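PDB 3U52: phenol hydroxylase component phN from Pseudomonas stutzeri, which probably forms the diiron-bearing part of a multicomponent monooxygenase that adds a hydroxyl group to phenol and related aromatic compounds. Local coordinates for residues W265-R268 with G269-L272; F431-D434 with G435-D438. All blocks are in the same frame, centred on the assembly; numbering follows the deposited sequence.

Contact 1 (W265-R268 with G269-L272); sequences WFWR and GFRL
W265 to R268 pass directly into G269 to L272 as consecutive turns of helix 254-283, joined by four backbone hydrogen bonds: G269 N to W265 O, F270 N to F266 O, R271 N to W267 O and L272 N to R268 O. The shortest is F270 N to F266 O at 2.8 Å. The longest is R271 N to W267 O at 3.1 Å. W267 carries the side-chain contact. Its CG is anti to the backbone N (chi1 -173°), which lays the indole alongside both F270 and R271. F270 CD2 comes over one indole face, 3.6 Å from W267 CZ3, with the two six-membered rings meeting obliquely at 59°. R271 meets the indole at its edge: W267 CZ2 sits over the centre of the guanidinium, 3.6 Å from R271 NH2. This is one helix of the buried hydroxylase core, and G269 lines a xenon pocket with F198 and L273. Replacing W267 with alanine would probably open a gap beside F270 CD2 and strip the packing from one face of the R271 guanidinium. R271 also makes a cation-pi contact with F408. Elsewhere round the helix, R268 NH1 forms a salt bridge with D181, and W265 NE1 bonds to E189.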
loop_
_atom_site.group_PDB
_atom_site.type_symbol
_atom_site.label_atom_id
_atom_site.label_comp_id
_atom_site.label_asym_id
_atom_site.label_seq_id
_atom_site.Cartn_x
_atom_site.Cartn_y
_atom_site.Cartn_z
ATOM N N TRP A 265 5.571 26.884 29.244
ATOM C CA TRP A 265 5.389 25.737 28.381
ATOM C C TRP A 265 6.716 25.229 27.872
ATOM O O TRP A 265 6.840 24.066 27.579
ATOM C CB TRP A 265 4.409 26.090 27.228
ATOM C CG TRP A 265 3.016 26.112 27.853
ATOM C CD1 TRP A 265 2.278 27.207 28.155
ATOM C CD2 TRP A 265 2.272 24.969 28.350
ATOM N NE1 TRP A 265 1.109 26.832 28.799
ATOM C CE2 TRP A 265 1.074 25.459 28.888
ATOM C CE3 TRP A 265 2.487 23.578 28.321
ATOM C CZ2 TRP A 265 0.070 24.603 29.443
ATOM C CZ3 TRP A 265 1.497 22.712 28.890
ATOM C CH2 TRP A 265 0.315 23.245 29.434
ATOM N N PHE A 266 7.706 26.111 27.738
ATOM C CA PHE A 266 9.074 25.604 27.569
ATOM C C PHE A 266 9.368 24.617 28.672
ATOM O O PHE A 266 9.856 23.496 28.388
ATOM C CB PHE A 266 10.171 26.696 27.614
ATOM C CG PHE A 266 11.556 26.112 27.663
ATOM C CD1 PHE A 266 12.293 26.122 28.854
ATOM C CD2 PHE A 266 12.080 25.466 26.519
ATOM C CE1 PHE A 266 13.550 25.527 28.916
ATOM C CE2 PHE A 266 13.385 24.892 26.572
ATOM C CZ PHE A 266 14.082 24.895 27.787
ATOM N N TRP A 267 9.109 25.018 29.915
ATOM C CA TRP A 267 9.563 24.239 31.057
ATOM C C TRP A 267 8.732 22.950 31.231
ATOM O O TRP A 267 9.278 21.873 31.392
ATOM C CB TRP A 267 9.682 25.072 32.345
ATOM C CG TRP A 267 10.329 24.212 33.408
ATOM C CD1 TRP A 267 9.706 23.539 34.409
ATOM C CD2 TRP A 267 11.731 23.946 33.557
ATOM N NE1 TRP A 267 10.624 22.849 35.145
ATOM C CE2 TRP A 267 11.875 23.070 34.639
ATOM C CE3 TRP A 267 12.874 24.343 32.853
ATOM C CZ2 TRP A 267 13.141 22.581 35.070
ATOM C CZ3 TRP A 267 14.132 23.869 33.279
ATOM C CH2 TRP A 267 14.252 23.007 34.371
ATOM N N ARG A 268 7.407 23.051 31.105
ATOM C CA ARG A 268 6.565 21.848 31.057
ATOM C C ARG A 268 6.893 20.884 29.884
ATOM O O ARG A 268 6.882 19.664 30.057
ATOM C CB ARG A 268 5.065 22.235 31.025
ATOM C CG ARG A 268 4.567 22.788 32.388
ATOM C CD ARG A 268 3.101 22.278 32.714
ATOM N NE ARG A 268 3.112 20.844 33.004
ATOM C CZ ARG A 268 2.179 20.206 33.696
ATOM N NH1 ARG A 268 1.133 20.861 34.152
ATOM N NH2 ARG A 268 2.274 18.899 33.908
ATOM N N GLY A 269 7.175 21.446 28.709
ATOM C CA GLY A 269 7.536 20.660 27.546
ATOM C C GLY A 269 8.879 19.977 27.779
ATOM O O GLY A 269 9.041 18.791 27.469
ATOM N N PHE A 270 9.827 20.692 28.378
ATOM C CA PHE A 270 11.129 20.077 28.709
ATOM C C PHE A 270 10.967 18.850 29.680
ATOM O O PHE A 270 11.591 17.780 29.503
ATOM C CB PHE A 270 12.055 21.166 29.328
ATOM C CG PHE A 270 13.303 20.617 29.936
ATOM C CD1 PHE A 270 14.178 19.847 29.188
ATOM C CD2 PHE A 270 13.611 20.885 31.263
ATOM C CE1 PHE A 270 15.383 19.356 29.777
ATOM C CE2 PHE A 270 14.789 20.402 31.840
ATOM C CZ PHE A 270 15.660 19.639 31.087
ATOM N N ARG A 271 10.120 19.002 30.709
ATOM C CA ARG A 271 9.884 17.913 31.661
ATOM C C ARG A 271 9.178 16.757 30.955
ATOM O O ARG A 271 9.511 15.594 31.162
ATOM C CB ARG A 271 9.125 18.414 32.917
ATOM C CG ARG A 271 10.077 19.230 33.826
ATOM C CD ARG A 271 11.174 18.290 34.348
ATOM N NE ARG A 271 11.869 18.841 35.532
ATOM C CZ ARG A 271 13.186 18.945 35.663
ATOM N NH1 ARG A 271 14.017 18.586 34.684
ATOM N NH2 ARG A 271 13.681 19.435 36.774
ATOM N N LEU A 272 8.215 17.068 30.101
ATOM C CA LEU A 272 7.525 15.987 29.399
ATOM C C LEU A 272 8.550 15.167 28.531
ATOM O O LEU A 272 8.535 13.934 28.511
ATOM C CB LEU A 272 6.427 16.592 28.531
ATOM C CG LEU A 272 5.677 15.611 27.644
ATOM C CD1 LEU A 272 5.077 14.432 28.483
ATOM C CD2 LEU A 272 4.633 16.368 26.929
#

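Contact 2 (F431-D434 with G435-D438); sequences FCSD and GCCD. With ZN (zinc ion), chain I.
F431 turns one face of its ring to C437, whose CA sits over it as a CH-pi contact, 3.8 Å from F431 CG and shifted toward the rim. C437 SG approaches the same ring obliquely, 3.9 Å from F431 CD2, a Cys sulfur-aromatic contact. The thiol is placed there because it stands anti to its own backbone N (chi1 -169°). C436 O also comes up obliquely, 4.0 Å from F431 CD1, and the ring of F440 meets F431 from the following turn of the helix. Where strand 427-431 leads into helix 434-442, within the YHS family region, the chain supplies two of the four cysteine ligands of a zinc site: C432 from the loop, C436 from the first turn of the helix. C432 SG binds the zinc at 2.4 Å; C399 and C402 complete the site. The two sulfurs, C432 SG and C436 SG, are 3.7 Å apart. S433 is the N-cap: with chi1 at 56°, its OG accepts from C436 N at 3.3 Å in a nearly straight bond (167°), tying down the backbone of a metal ligand. Main-chain bonds from C437 N to S433 O and D438 N to D434 O continue the turn. The carboxylate of D434 forms a salt bridge with R420, and D438 OD2 is hydrogen-bonded to Y320 OH and forms a salt bridge with K319 NZ.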
loop_
_atom_site.group_PDB
_atom_site.type_symbol
_atom_site.label_atom_id
_atom_site.label_comp_id
_atom_site.label_asym_id
_atom_site.label_seq_id
_atom_site.Cartn_x
_atom_site.Cartn_y
_atom_site.Cartn_z
ATOM N N PHE A 431 8.477 20.634 44.764
ATOM C CA PHE A 431 8.806 20.748 43.321
ATOM C C PHE A 431 10.147 20.089 43.007
ATOM O O PHE A 431 11.002 19.972 43.890
ATOM C CB PHE A 431 8.828 22.233 42.916
ATOM C CG PHE A 431 7.630 22.978 43.410
ATOM C CD1 PHE A 431 6.398 22.840 42.770
ATOM C CD2 PHE A 431 7.692 23.704 44.597
ATOM C CE1 PHE A 431 5.236 23.471 43.298
ATOM C CE2 PHE A 431 6.536 24.385 45.109
ATOM C CZ PHE A 431 5.327 24.242 44.480
ATOM N N CYS A 432 10.349 19.721 41.734
ATOM C CA CYS A 432 11.626 19.119 41.299
ATOM C C CYS A 432 12.703 20.186 40.954
ATOM O O CYS A 432 13.876 19.817 40.729
ATOM C CB CYS A 432 11.362 18.281 40.060
ATOM S SG CYS A 432 10.785 19.298 38.651
ATOM N N SER A 433 12.322 21.459 40.880
ATOM C CA SER A 433 13.159 22.512 40.320
ATOM C C SER A 433 12.567 23.903 40.551
ATOM O O SER A 433 11.405 24.030 40.915
ATOM C CB SER A 433 13.231 22.341 38.809
ATOM O OG SER A 433 11.883 22.342 38.303
ATOM N N ASP A 434 13.367 24.936 40.266
ATOM C CA ASP A 434 12.915 26.320 40.245
ATOM C C ASP A 434 11.899 26.497 39.140
ATOM O O ASP A 434 10.999 27.295 39.277
ATOM C CB ASP A 434 14.077 27.281 40.008
ATOM C CG ASP A 434 15.033 27.378 41.215
ATOM O OD1 ASP A 434 14.573 27.529 42.368
ATOM O OD2 ASP A 434 16.250 27.322 40.981
ATOM N N GLY A 435 12.040 25.791 38.029
ATOM C CA GLY A 435 11.152 26.056 36.897
ATOM C C GLY A 435 9.712 25.710 37.240
ATOM O O GLY A 435 8.804 26.472 36.936
ATOM N N CYS A 436 9.522 24.571 37.907
ATOM C CA CYS A 436 8.200 24.113 38.345
ATOM C C CYS A 436 7.702 24.951 39.524
ATOM O O CYS A 436 6.550 25.305 39.594
ATOM C CB CYS A 436 8.263 22.645 38.700
ATOM S SG CYS A 436 8.209 21.509 37.213
ATOM N N CYS A 437 8.601 25.313 40.422
ATOM C CA CYS A 437 8.250 26.232 41.506
ATOM C C CYS A 437 7.648 27.529 40.974
ATOM O O CYS A 437 6.604 27.963 41.458
ATOM C CB CYS A 437 9.470 26.477 42.432
ATOM S SG CYS A 437 8.970 27.350 43.970
ATOM N N ASP A 438 8.269 28.165 39.969
ATOM C CA ASP A 438 7.773 29.428 39.439
ATOM C C ASP A 438 6.426 29.321 38.749
ATOM O O ASP A 438 5.621 30.247 38.797
ATOM C CB ASP A 438 8.751 30.031 38.447
ATOM C CG ASP A 438 9.956 30.657 39.125
ATOM O OD1 ASP A 438 10.036 30.636 40.393
ATOM O OD2 ASP A 438 10.829 31.135 38.365
HETATM ZN ZN ZN I . 8.477 19.492 38.174
#

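How the contacts relate
Contact 1 comes first along the chain, midway through helix 254-283 of the hydroxylase core; contact 2 follows some 160 residues later, where strand 427-431 turns into helix 434-442. Their centres nevertheless lie about 11 Å apart and their residues touch. R271 packs against the zinc ligand C432, with R271 NE 3.3 Å from C432 SG, and W267 rests on the start of the later helix, its CD1 3.6 Å from G435 C. The zinc-binding YHS region is thus seated directly on a core helix. The centre of contact 1 is about 9 Å from that of the chain and that of contact 2 about 19 Å, so contact 2 lies farther out, though it too is largely buried.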